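Prolyl-tRNA synthetase (Naegleria fowleri, PDB 6UYH) probably catalyses the ATP-dependent attachment of proline to tRNA(Pro), and is held here with the inhibitor halofuginone and the ATP analogue AMPPNP. Local coordinates at residues E415-R421 with G433-P439; A473-P479 with W506-S512; Q482-L488 with P503-A507. All coordinates share one frame; numbering follows the deposited sequence. Where two conformers were deposited one is given.

Interaction 1. Residues E415-R421 with G433-P439. With EDO (1,2-ethanediol), chain B.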
loop_
_atom_site.group_PDB
_atom_site.type_symbol
_atom_site.label_atom_id
_atom_site.label_comp_id
_atom_site.label_asym_id
_atom_site.label_seq_id
_atom_site.Cartn_x
_atom_site.Cartn_y
_atom_site.Cartn_z
ATOM N N GLU A 415 -29.880 21.231 -7.510
ATOM C CA GLU A 415 -30.309 22.615 -7.697
ATOM C C GLU A 415 -29.396 23.376 -8.648
ATOM O O GLU A 415 -29.806 24.412 -9.189
ATOM C CB GLU A 415 -30.343 23.354 -6.355
ATOM C CG GLU A 415 -31.483 22.971 -5.425
ATOM C CD GLU A 415 -31.312 23.539 -4.017
ATOM O OE1 GLU A 415 -30.184 23.946 -3.655
ATOM O OE2 GLU A 415 -32.311 23.574 -3.270
ATOM N N ARG A 416 -28.166 22.897 -8.850
ATOM C CA ARG A 416 -27.169 23.592 -9.654
ATOM C C ARG A 416 -26.959 22.928 -11.005
ATOM O O ARG A 416 -25.944 23.173 -11.662
ATOM C CB ARG A 416 -25.847 23.685 -8.894
ATOM C CG ARG A 416 -25.972 24.384 -7.556
ATOM C CD ARG A 416 -25.950 25.881 -7.701
ATOM N NE ARG A 416 -24.603 26.361 -7.974
ATOM C CZ ARG A 416 -23.680 26.554 -7.034
ATOM N NH1 ARG A 416 -23.970 26.307 -5.762
ATOM N NH2 ARG A 416 -22.469 26.992 -7.367
ATOM N N ILE A 417 -27.890 22.071 -11.415
ATOM C CA ILE A 417 -27.927 21.513 -12.763
ATOM C C ILE A 417 -29.111 22.152 -13.478
ATOM O O ILE A 417 -30.263 21.968 -13.068
ATOM C CB ILE A 417 -28.047 19.984 -12.749
ATOM C CG1 ILE A 417 -26.795 19.352 -12.140
ATOM C CG2 ILE A 417 -28.246 19.457 -14.165
ATOM C CD1 ILE A 417 -26.979 17.881 -11.783
ATOM N N VAL A 418 -28.825 22.915 -14.529
ATOM C CA VAL A 418 -29.820 23.703 -15.239
ATOM C C VAL A 418 -29.899 23.194 -16.670
ATOM O O VAL A 418 -28.869 23.062 -17.339
ATOM C CB VAL A 418 -29.456 25.197 -15.229
ATOM C CG1 VAL A 418 -30.485 25.998 -15.998
ATOM C CG2 VAL A 418 -29.321 25.698 -13.789
ATOM N N VAL A 419 -31.117 22.943 -17.143
ATOM C CA VAL A 419 -31.341 22.655 -18.559
ATOM C C VAL A 419 -31.202 23.953 -19.348
ATOM O O VAL A 419 -31.957 24.910 -19.134
ATOM C CB VAL A 419 -32.728 22.037 -18.777
ATOM C CG1 VAL A 419 -32.980 21.805 -20.269
ATOM C CG2 VAL A 419 -32.869 20.747 -18.000
ATOM N N THR A 420 -30.248 23.991 -20.274
ATOM C CA THR A 420 -29.971 25.200 -21.048
ATOM C C THR A 420 -30.125 24.861 -22.529
ATOM O O THR A 420 -29.214 24.301 -23.149
ATOM C CB THR A 420 -28.583 25.765 -20.715
ATOM O OG1 THR A 420 -27.562 24.798 -20.991
ATOM C CG2 THR A 420 -28.505 26.138 -19.240
ATOM N N ARG A 421 -31.284 25.207 -23.097
ATOM C CA ARG A 421 -31.580 24.846 -24.476
ATOM C C ARG A 421 -30.911 25.758 -25.499
ATOM O O ARG A 421 -30.797 25.364 -26.666
ATOM C CB ARG A 421 -33.096 24.852 -24.698
ATOM C CG ARG A 421 -33.830 23.757 -23.921
ATOM C CD ARG A 421 -35.321 24.059 -23.918
ATOM N NE ARG A 421 -36.120 23.092 -23.172
ATOM C CZ ARG A 421 -36.308 23.130 -21.857
ATOM N NH1 ARG A 421 -35.724 24.068 -21.123
ATOM N NH2 ARG A 421 -37.074 22.220 -21.272
ATOM N N GLY A 433 -22.364 29.724 -11.820
ATOM C CA GLY A 433 -21.829 28.580 -11.100
ATOM C C GLY A 433 -22.636 27.308 -11.197
ATOM O O GLY A 433 -22.628 26.504 -10.263
ATOM N N ASN A 434 -23.331 27.095 -12.304
ATOM C CA ASN A 434 -24.138 25.904 -12.500
ATOM C C ASN A 434 -23.485 24.970 -13.503
ATOM O O ASN A 434 -22.644 25.373 -14.313
ATOM C CB ASN A 434 -25.541 26.271 -12.997
ATOM C CG ASN A 434 -26.306 27.110 -12.006
ATOM O OD1 ASN A 434 -26.799 26.596 -11.007
ATOM N ND2 ASN A 434 -26.423 28.415 -12.281
ATOM N N MET A 435 -23.868 23.698 -13.419
ATOM C CA MET A 435 -23.667 22.768 -14.511
ATOM C C MET A 435 -24.876 22.843 -15.432
ATOM O O MET A 435 -25.991 23.125 -14.988
ATOM C CB MET A 435 -23.482 21.345 -13.995
ATOM C CG MET A 435 -22.353 21.228 -13.000
ATOM S SD MET A 435 -21.999 19.500 -12.633
ATOM C CE MET A 435 -23.270 19.153 -11.426
ATOM N N CYS A 436 -24.641 22.587 -16.719
ATOM C CA CYS A 436 -25.631 22.829 -17.755
ATOM C C CYS A 436 -25.883 21.558 -18.551
ATOM O O CYS A 436 -24.936 20.913 -19.007
ATOM C CB CYS A 436 -25.168 23.931 -18.707
ATOM S SG CYS A 436 -24.766 25.474 -17.870
ATOM N N LEU A 437 -27.159 21.230 -18.746
ATOM C CA LEU A 437 -27.553 20.151 -19.639
ATOM C C LEU A 437 -27.883 20.772 -20.986
ATOM O O LEU A 437 -28.772 21.629 -21.075
ATOM C CB LEU A 437 -28.758 19.383 -19.095
ATOM C CG LEU A 437 -28.557 18.313 -18.027
ATOM C CD1 LEU A 437 -29.918 17.950 -17.429
ATOM C CD2 LEU A 437 -27.874 17.083 -18.612
ATOM N N ILE A 438 -27.150 20.374 -22.022
ATOM C CA ILE A 438 -27.336 20.996 -23.332
ATOM C C ILE A 438 -27.748 19.943 -24.356
ATOM O O ILE A 438 -27.371 18.767 -24.232
ATOM C CB ILE A 438 -26.069 21.740 -23.797
ATOM C CG1 ILE A 438 -24.914 20.768 -24.059
ATOM C CG2 ILE A 438 -25.669 22.791 -22.783
ATOM C CD1 ILE A 438 -23.792 21.377 -24.891
ATOM N N PRO A 439 -28.519 20.318 -25.375
ATOM C CA PRO A 439 -28.720 19.414 -26.510
ATOM C C PRO A 439 -27.373 19.113 -27.139
ATOM O O PRO A 439 -26.527 19.997 -27.279
ATOM C CB PRO A 439 -29.622 20.211 -27.466
ATOM C CG PRO A 439 -29.888 21.506 -26.825
ATOM C CD PRO A 439 -29.028 21.676 -25.626
HETATM C C1 EDO B . -36.961 23.752 -17.280
HETATM O O1 EDO B . -36.318 24.556 -18.272
HETATM C C2 EDO B . -36.604 22.292 -17.511
HETATM O O2 EDO B . -37.385 21.786 -18.597
HETATM O O HOH W 1 -29.238 26.833 -9.999
#
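Met435 N donates to Arg416 O, opening a parallel ladder between strand 417-419 and strand 435-440. Val418 uses both of its backbone groups: its N donates to Met435 O, and its O accepts from Leu437 N. Thr420 N ends the ladder on Leu437 O, almost straight at 170°. A CA-H...O contact from Ile417 CA to Met435 O, 3.4 Å, adds to these bonds.

A second polar group sits just before the strands. Arg416 grips Gly433 O side-on with two nitrogens, NE at 3.0 Å and NH2 at 2.9 Å. The oxygen lies in the guanidinium plane, and both nitrogens approach it from the same face of its carbonyl. Bends at chi2 (-82°) and chi3 (-75°) fold the arginine onto this atom. NH2 also donates to Ala228 O. Asn434 OD1 lies 3.3 Å from Arg416 CA, with its amide turned nearly perpendicular to the guanidinium. One water joins this OD1 to Glu415 O, while ND2 bonds to Ala429 O.

Side-chain packing falls on both faces of the strand pair. On one, Ile417 CG1 meets Met435 CE at 3.6 Å. Leu437 CD1 touches both Ile417 CG2 and Val419 CG2. On the other, Val418 sets its CG2 methyl against the Asn434 amide, 3.8 Å from CG, and Thr420 CG2 approaches Cys436. Phe426 of helix 423-431, the helix linking the two strands in this beta-alpha-beta unit, packs on the second face.

Gly433 is the C-prime residue of the Schellman motif that ends that helix. The carbonyl held by Arg416 therefore belongs to the helix exit. The chemistry is consistent with the arginine helping to hold this turn, while backbone bonds and aliphatic contacts set the parallel register beyond it.

Interaction 2. Residues A473-P479 with W506-S512. With EDO (1,2-ethanediol), chain P.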
loop_
_atom_site.group_PDB
_atom_site.type_symbol
_atom_site.label_atom_id
_atom_site.label_comp_id
_atom_site.label_asym_id
_atom_site.label_seq_id
_atom_site.Cartn_x
_atom_site.Cartn_y
_atom_site.Cartn_z
ATOM N N ALA A 473 -16.209 26.300 -20.261
ATOM C CA ALA A 473 -17.010 25.112 -20.019
ATOM C C ALA A 473 -16.432 23.960 -20.821
ATOM O O ALA A 473 -16.075 24.121 -21.991
ATOM C CB ALA A 473 -18.469 25.339 -20.423
ATOM N N LYS A 474 -16.348 22.789 -20.200
ATOM C CA LYS A 474 -15.956 21.611 -20.956
ATOM C C LYS A 474 -16.997 20.522 -20.759
ATOM O O LYS A 474 -17.881 20.622 -19.906
ATOM C CB LYS A 474 -14.562 21.125 -20.566
ATOM C CG LYS A 474 -14.453 20.575 -19.185
ATOM C CD LYS A 474 -12.989 20.242 -18.895
ATOM C CE LYS A 474 -12.757 18.758 -18.669
ATOM N NZ LYS A 474 -11.306 18.437 -18.790
ATOM N N SER A 475 -16.923 19.492 -21.595
ATOM C CA SER A 475 -17.865 18.402 -21.445
ATOM C C SER A 475 -17.511 17.630 -20.185
ATOM O O SER A 475 -16.335 17.364 -19.906
ATOM C CB SER A 475 -17.855 17.483 -22.666
ATOM O OG SER A 475 -16.656 16.752 -22.709
ATOM N N LEU A 476 -18.525 17.324 -19.391
ATOM C CA LEU A 476 -18.329 16.555 -18.172
ATOM C C LEU A 476 -18.688 15.094 -18.414
ATOM O O LEU A 476 -17.841 14.207 -18.273
ATOM C CB LEU A 476 -19.157 17.182 -17.044
ATOM C CG LEU A 476 -18.876 18.686 -16.875
ATOM C CD1 LEU A 476 -19.794 19.294 -15.806
ATOM C CD2 LEU A 476 -17.392 18.959 -16.575
ATOM N N CYS A 477 -19.909 14.836 -18.870
ATOM C CA CYS A 477 -20.284 13.498 -19.302
ATOM C C CYS A 477 -21.593 13.601 -20.062
ATOM O O CYS A 477 -22.303 14.605 -19.980
ATOM C CB CYS A 477 -20.442 12.545 -18.122
ATOM S SG CYS A 477 -21.853 12.950 -17.080
ATOM N N VAL A 478 -21.908 12.542 -20.797
ATOM C CA VAL A 478 -23.263 12.306 -21.283
ATOM C C VAL A 478 -23.943 11.382 -20.273
ATOM O O VAL A 478 -23.578 10.189 -20.194
ATOM C CB VAL A 478 -23.256 11.700 -22.692
ATOM C CG1 VAL A 478 -24.682 11.495 -23.187
ATOM C CG2 VAL A 478 -22.465 12.595 -23.648
ATOM N N PRO A 479 -24.872 11.880 -19.460
ATOM C CA PRO A 479 -25.435 11.051 -18.382
ATOM C C PRO A 479 -26.000 9.736 -18.906
ATOM O O PRO A 479 -26.683 9.707 -19.934
ATOM C CB PRO A 479 -26.534 11.944 -17.798
ATOM C CG PRO A 479 -26.051 13.340 -18.053
ATOM C CD PRO A 479 -25.368 13.270 -19.409
ATOM N N TRP A 506 -28.696 14.511 -24.384
ATOM C CA TRP A 506 -28.315 15.631 -23.542
ATOM C C TRP A 506 -26.933 15.384 -22.970
ATOM O O TRP A 506 -26.635 14.270 -22.526
ATOM C CB TRP A 506 -29.308 15.816 -22.391
ATOM C CG TRP A 506 -30.673 16.259 -22.822
ATOM C CD1 TRP A 506 -31.731 15.456 -23.125
ATOM C CD2 TRP A 506 -31.135 17.610 -22.957
ATOM N NE1 TRP A 506 -32.829 16.226 -23.450
ATOM C CE2 TRP A 506 -32.488 17.551 -23.356
ATOM C CE3 TRP A 506 -30.535 18.866 -22.785
ATOM C CZ2 TRP A 506 -33.253 18.699 -23.590
ATOM C CZ3 TRP A 506 -31.295 20.008 -23.014
ATOM C CH2 TRP A 506 -32.642 19.913 -23.416
ATOM N N ALA A 507 -26.091 16.410 -23.000
ATOM C CA ALA A 507 -24.766 16.347 -22.399
ATOM C C ALA A 507 -24.642 17.341 -21.251
ATOM O O ALA A 507 -25.186 18.451 -21.295
ATOM C CB ALA A 507 -23.672 16.620 -23.442
ATOM N N LEU A 508 -23.890 16.940 -20.225
ATOM C CA LEU A 508 -23.599 17.804 -19.090
ATOM C C LEU A 508 -22.275 18.523 -19.347
ATOM O O LEU A 508 -21.244 17.880 -19.584
ATOM C CB LEU A 508 -23.544 16.977 -17.803
ATOM C CG LEU A 508 -23.609 17.726 -16.473
ATOM C CD1 LEU A 508 -24.975 18.343 -16.263
ATOM C CD2 LEU A 508 -23.228 16.771 -15.309
ATOM N N PHE A 509 -22.327 19.855 -19.353
ATOM C CA PHE A 509 -21.178 20.721 -19.548
ATOM C C PHE A 509 -21.037 21.627 -18.336
ATOM O O PHE A 509 -22.032 21.988 -17.696
ATOM C CB PHE A 509 -21.338 21.602 -20.809
ATOM C CG PHE A 509 -20.869 20.947 -22.077
ATOM C CD1 PHE A 509 -21.547 19.854 -22.599
ATOM C CD2 PHE A 509 -19.751 21.430 -22.750
ATOM C CE1 PHE A 509 -21.122 19.253 -23.769
ATOM C CE2 PHE A 509 -19.314 20.824 -23.929
ATOM C CZ PHE A 509 -20.003 19.736 -24.437
ATOM N N GLY A 510 -19.808 22.025 -18.044
ATOM C CA GLY A 510 -19.591 22.911 -16.914
ATOM C C GLY A 510 -18.130 23.279 -16.781
ATOM O O GLY A 510 -17.262 22.761 -17.492
ATOM N N ARG A 511 -17.873 24.221 -15.875
ATOM C CA ARG A 511 -16.508 24.468 -15.439
ATOM C C ARG A 511 -16.006 23.266 -14.646
ATOM O O ARG A 511 -16.786 22.491 -14.093
ATOM C CB ARG A 511 -16.433 25.738 -14.592
ATOM C CG ARG A 511 -16.925 26.978 -15.341
ATOM C CD ARG A 511 -18.023 27.695 -14.563
ATOM N NE ARG A 511 -17.585 28.095 -13.227
ATOM C CZ ARG A 511 -17.143 29.310 -12.914
ATOM N NH1 ARG A 511 -16.767 29.574 -11.666
ATOM N NH2 ARG A 511 -17.084 30.263 -13.842
ATOM N N SER A 512 -14.685 23.121 -14.575
ATOM C CA SER A 512 -14.094 21.906 -14.033
ATOM C C SER A 512 -12.762 22.237 -13.370
ATOM O O SER A 512 -12.187 23.306 -13.584
ATOM C CB SER A 512 -13.918 20.864 -15.148
ATOM O OG SER A 512 -13.228 19.703 -14.714
HETATM C C1 EDO P . -8.410 21.432 -21.381
HETATM O O1 EDO P . -7.377 21.993 -20.565
HETATM C C2 EDO P . -8.938 20.183 -20.697
HETATM O O2 EDO P . -9.261 20.510 -19.342
#
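Leu508 O accepts two amides from the facing strand, a 2.8 Å bond from Leu476 N and a weak one from Cys477 N. In return Leu508 N donates to Cys477 O. Further along, Lys474 and Gly510 form a hydrogen-bonded antiparallel pair. Lys474 N donates to Gly510 O from above the carbonyl plane, while Gly510 N reaches Lys474 O in the plane of the Lys474 carbonyl. Between them, Ser475 and Phe509 form a non-hydrogen-bonded pair.

The Phe509 ring makes a CH-pi contact with this partner. Ser475 CA stands almost over the ring centre, 9° off the normal, and Ser475 CB is 3.6 Å from Phe509 CZ. With chi1 at -87°, CG sits beside the backbone N and the ring is carried across the pair with one face against Ser475. The serine OG bonds to Glu447 OE2 and Thr209 OG1.

Leu476 and Cys477 both face Leu508, which is a classic beta bulge. It shifts the register by one residue between strands 474-479 and 505-512, within the C-terminal region characteristic of this synthetase. The extra residue turns the Leu476 side chain toward the opposite strand.

Van der Waals contacts centre on that leucine. Its CD1 lies 3.5 Å from Gly510 N, where glycine presents no side chain, and makes an apolar contact with Leu508 CG. Leu476 also packs against Met435 of strand 435-440 and Ala233 and Gln235 of strand 232-243. Toward the other end, Val478 CG1 and Pro479 CD each lie 3.5 Å from Trp506 O. Val478 CG2 touches Ala507 CB at 4.2 Å.

Lys474 NZ donates to O2 of a 1,2-ethanediol, probably from the crystallisation liquor. Lys154 NZ binds it too. The nearest atoms of the Lys474 side chain and the bound AMPPNP are about 5 Å apart.

Interaction 3. Residues Q482-L488 with P503-A507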
loop_
_atom_site.group_PDB
_atom_site.type_symbol
_atom_site.label_atom_id
_atom_site.label_comp_id
_atom_site.label_asym_id
_atom_site.label_seq_id
_atom_site.Cartn_x
_atom_site.Cartn_y
_atom_site.Cartn_z
ATOM N N GLN A 482 -30.946 9.172 -19.072
ATOM C CA GLN A 482 -31.537 10.344 -19.709
ATOM C C GLN A 482 -33.050 10.418 -19.514
ATOM O O GLN A 482 -33.703 11.278 -20.121
ATOM C CB GLN A 482 -31.205 10.352 -21.214
ATOM C CG GLN A 482 -29.704 10.276 -21.501
ATOM C CD GLN A 482 -29.133 11.561 -22.085
ATOM O OE1 GLN A 482 -29.799 12.260 -22.848
ATOM N NE2 GLN A 482 -27.888 11.877 -21.723
ATOM N N SER A 483 -33.616 9.566 -18.652
ATOM C CA SER A 483 -35.065 9.373 -18.634
ATOM C C SER A 483 -35.813 10.585 -18.093
ATOM O O SER A 483 -36.983 10.779 -18.433
ATOM C CB SER A 483 -35.425 8.134 -17.812
ATOM O OG SER A 483 -35.067 8.314 -16.455
ATOM N N SER A 484 -35.181 11.402 -17.257
ATOM C CA SER A 484 -35.866 12.552 -16.674
ATOM C C SER A 484 -35.681 13.830 -17.480
ATOM O O SER A 484 -36.236 14.868 -17.103
ATOM C CB SER A 484 -35.378 12.797 -15.244
ATOM O OG SER A 484 -34.107 13.433 -15.255
ATOM N N PHE A 485 -34.919 13.786 -18.570
ATOM C CA PHE A 485 -34.585 14.993 -19.310
ATOM C C PHE A 485 -35.720 15.372 -20.263
ATOM O O PHE A 485 -36.516 14.520 -20.669
ATOM C CB PHE A 485 -33.284 14.794 -20.091
ATOM C CG PHE A 485 -32.081 14.509 -19.219
ATOM C CD1 PHE A 485 -32.087 14.826 -17.865
ATOM C CD2 PHE A 485 -30.948 13.912 -19.752
ATOM C CE1 PHE A 485 -30.984 14.561 -17.064
ATOM C CE2 PHE A 485 -29.833 13.640 -18.947
ATOM C CZ PHE A 485 -29.857 13.961 -17.604
ATOM N N PRO A 486 -35.824 16.644 -20.626
ATOM C CA PRO A 486 -36.926 17.090 -21.480
ATOM C C PRO A 486 -36.698 16.713 -22.941
ATOM O O PRO A 486 -35.684 16.125 -23.319
ATOM C CB PRO A 486 -36.940 18.610 -21.282
ATOM C CG PRO A 486 -35.596 18.962 -20.790
ATOM C CD PRO A 486 -35.055 17.770 -20.065
ATOM N N SER A 487 -37.686 17.059 -23.760
ATOM C CA SER A 487 -37.665 16.711 -25.173
ATOM C C SER A 487 -36.569 17.474 -25.911
ATOM O O SER A 487 -36.281 18.632 -25.601
ATOM C CB SER A 487 -39.021 17.024 -25.812
ATOM O OG SER A 487 -38.973 16.812 -27.213
ATOM N N LEU A 488 -35.964 16.816 -26.895
ATOM C CA LEU A 488 -35.008 17.453 -27.795
ATOM C C LEU A 488 -35.669 18.060 -29.025
ATOM O O LEU A 488 -34.968 18.650 -29.858
ATOM C CB LEU A 488 -33.948 16.438 -28.236
ATOM C CG LEU A 488 -33.012 15.939 -27.139
ATOM C CD1 LEU A 488 -32.275 14.665 -27.581
ATOM C CD2 LEU A 488 -32.035 17.037 -26.782
ATOM N N PRO A 503 -29.246 17.339 -32.662
ATOM C CA PRO A 503 -29.038 16.825 -31.300
ATOM C C PRO A 503 -29.850 15.554 -31.061
ATOM O O PRO A 503 -31.019 15.464 -31.450
ATOM C CB PRO A 503 -29.510 17.984 -30.413
ATOM C CG PRO A 503 -29.275 19.218 -31.262
ATOM C CD PRO A 503 -29.623 18.767 -32.675
ATOM N N ASN A 504 -29.211 14.546 -30.445
ATOM C CA ASN A 504 -29.893 13.285 -30.173
ATOM C C ASN A 504 -29.676 12.778 -28.755
ATOM O O ASN A 504 -30.017 11.626 -28.463
ATOM C CB ASN A 504 -29.501 12.194 -31.193
ATOM C CG ASN A 504 -28.008 11.909 -31.248
ATOM O OD1 ASN A 504 -27.220 12.386 -30.425
ATOM N ND2 ASN A 504 -27.615 11.102 -32.240
ATOM N N CYS A 505 -29.140 13.604 -27.867
ATOM C CA CYS A 505 -29.067 13.297 -26.442
ATOM C C CYS A 505 -28.774 14.598 -25.713
ATOM O O CYS A 505 -28.625 15.658 -26.334
ATOM C CB CYS A 505 -27.995 12.237 -26.145
ATOM S SG CYS A 505 -26.333 12.784 -26.541
ATOM N N TRP A 506 -28.696 14.511 -24.384
ATOM C CA TRP A 506 -28.315 15.631 -23.542
ATOM C C TRP A 506 -26.933 15.384 -22.970
ATOM O O TRP A 506 -26.635 14.270 -22.526
ATOM C CB TRP A 506 -29.308 15.816 -22.391
ATOM C CG TRP A 506 -30.673 16.259 -22.822
ATOM C CD1 TRP A 506 -31.731 15.456 -23.125
ATOM C CD2 TRP A 506 -31.135 17.610 -22.957
ATOM N NE1 TRP A 506 -32.829 16.226 -23.450
ATOM C CE2 TRP A 506 -32.488 17.551 -23.356
ATOM C CE3 TRP A 506 -30.535 18.866 -22.785
ATOM C CZ2 TRP A 506 -33.253 18.699 -23.590
ATOM C CZ3 TRP A 506 -31.295 20.008 -23.014
ATOM C CH2 TRP A 506 -32.642 19.913 -23.416
ATOM N N ALA A 507 -26.091 16.410 -23.000
ATOM C CA ALA A 507 -24.766 16.347 -22.399
ATOM C C ALA A 507 -24.642 17.341 -21.251
ATOM O O ALA A 507 -25.186 18.451 -21.295
ATOM C CB ALA A 507 -23.672 16.620 -23.442
HETATM O O HOH W 2 -33.221 17.726 -31.872
#
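The long connection between antiparallel strands 474-479 and 505-512 folds back here, and its residues Gln482, Phe485, Pro486 and Leu488 close round Trp506. Near its start is a type I turn from Gln482 to Phe485.

The Gln482 side-chain amide pairs with the backbone of Trp506. OE1 accepts from Trp506 N at 2.9 Å, on a lone pair in the amide plane. NE2 donates to Trp506 O at 2.8 Å, almost straight at 174°. These two bonds fix the rotation of the amide, and a bend at chi2 (-111°) brings it to the strand. NE2 also bonds to Pro479 O, so the glutamine links the end of one strand to the start of the other.

The indole N-H is satisfied by the loop as well: Trp506 NE1 donates to Pro486 O at 2.9 Å, with the oxygen tilted somewhat from the ring plane.

Loop side chains cover the indole on both faces. On one, Phe485 CB lies 3.5 Å from Trp506 CD1. The Phe485 ring turns its edge to this face in an offset edge-to-face pair, with planes at 72°. Pro486 packs on the same face near the six-membered ring, its CG 3.7 Å from Trp506 CZ2. On the opposite face Leu488 CD2 makes a CH-pi contact, 3.5 Å from Trp506 CE2. The other branch, Leu488 CD1, comes to 3.3 Å from Cys505 N.

One water bridges Leu488 O and Pro503 O at the other end of the contact. Asn504 and Cys505 both face Trp440, a classic beta bulge at the start of the strand. Val419 and Pro439 also touch Trp506. The whole is a long beta-strand connection that folds back on the following strand and encloses its tryptophan, in the C-terminal region of prolyl-tRNA synthetase.

In the fold
Along the chain, interaction 1 comes first. It closes a short loop around helix 423-431 and sets two strands side by side. After helices 444-457 and 462-466 comes strand 474-479, where interaction 2 opens. Its partner is the C-terminal strand 505-512. Interaction 3 opens inside that closure and ends on the same strand, where the two share Trp506 and Ala507. Strand 505-512 also pairs antiparallel with strand 435-440, through Cys436 O with Phe509 N and Ile438 N with Ala507 O. The strand order is thus 417-419, 435-440, 505-512, 474-479. Strand 505-512 further pairs with strand 232-243, joining the C-terminal region to the class II core.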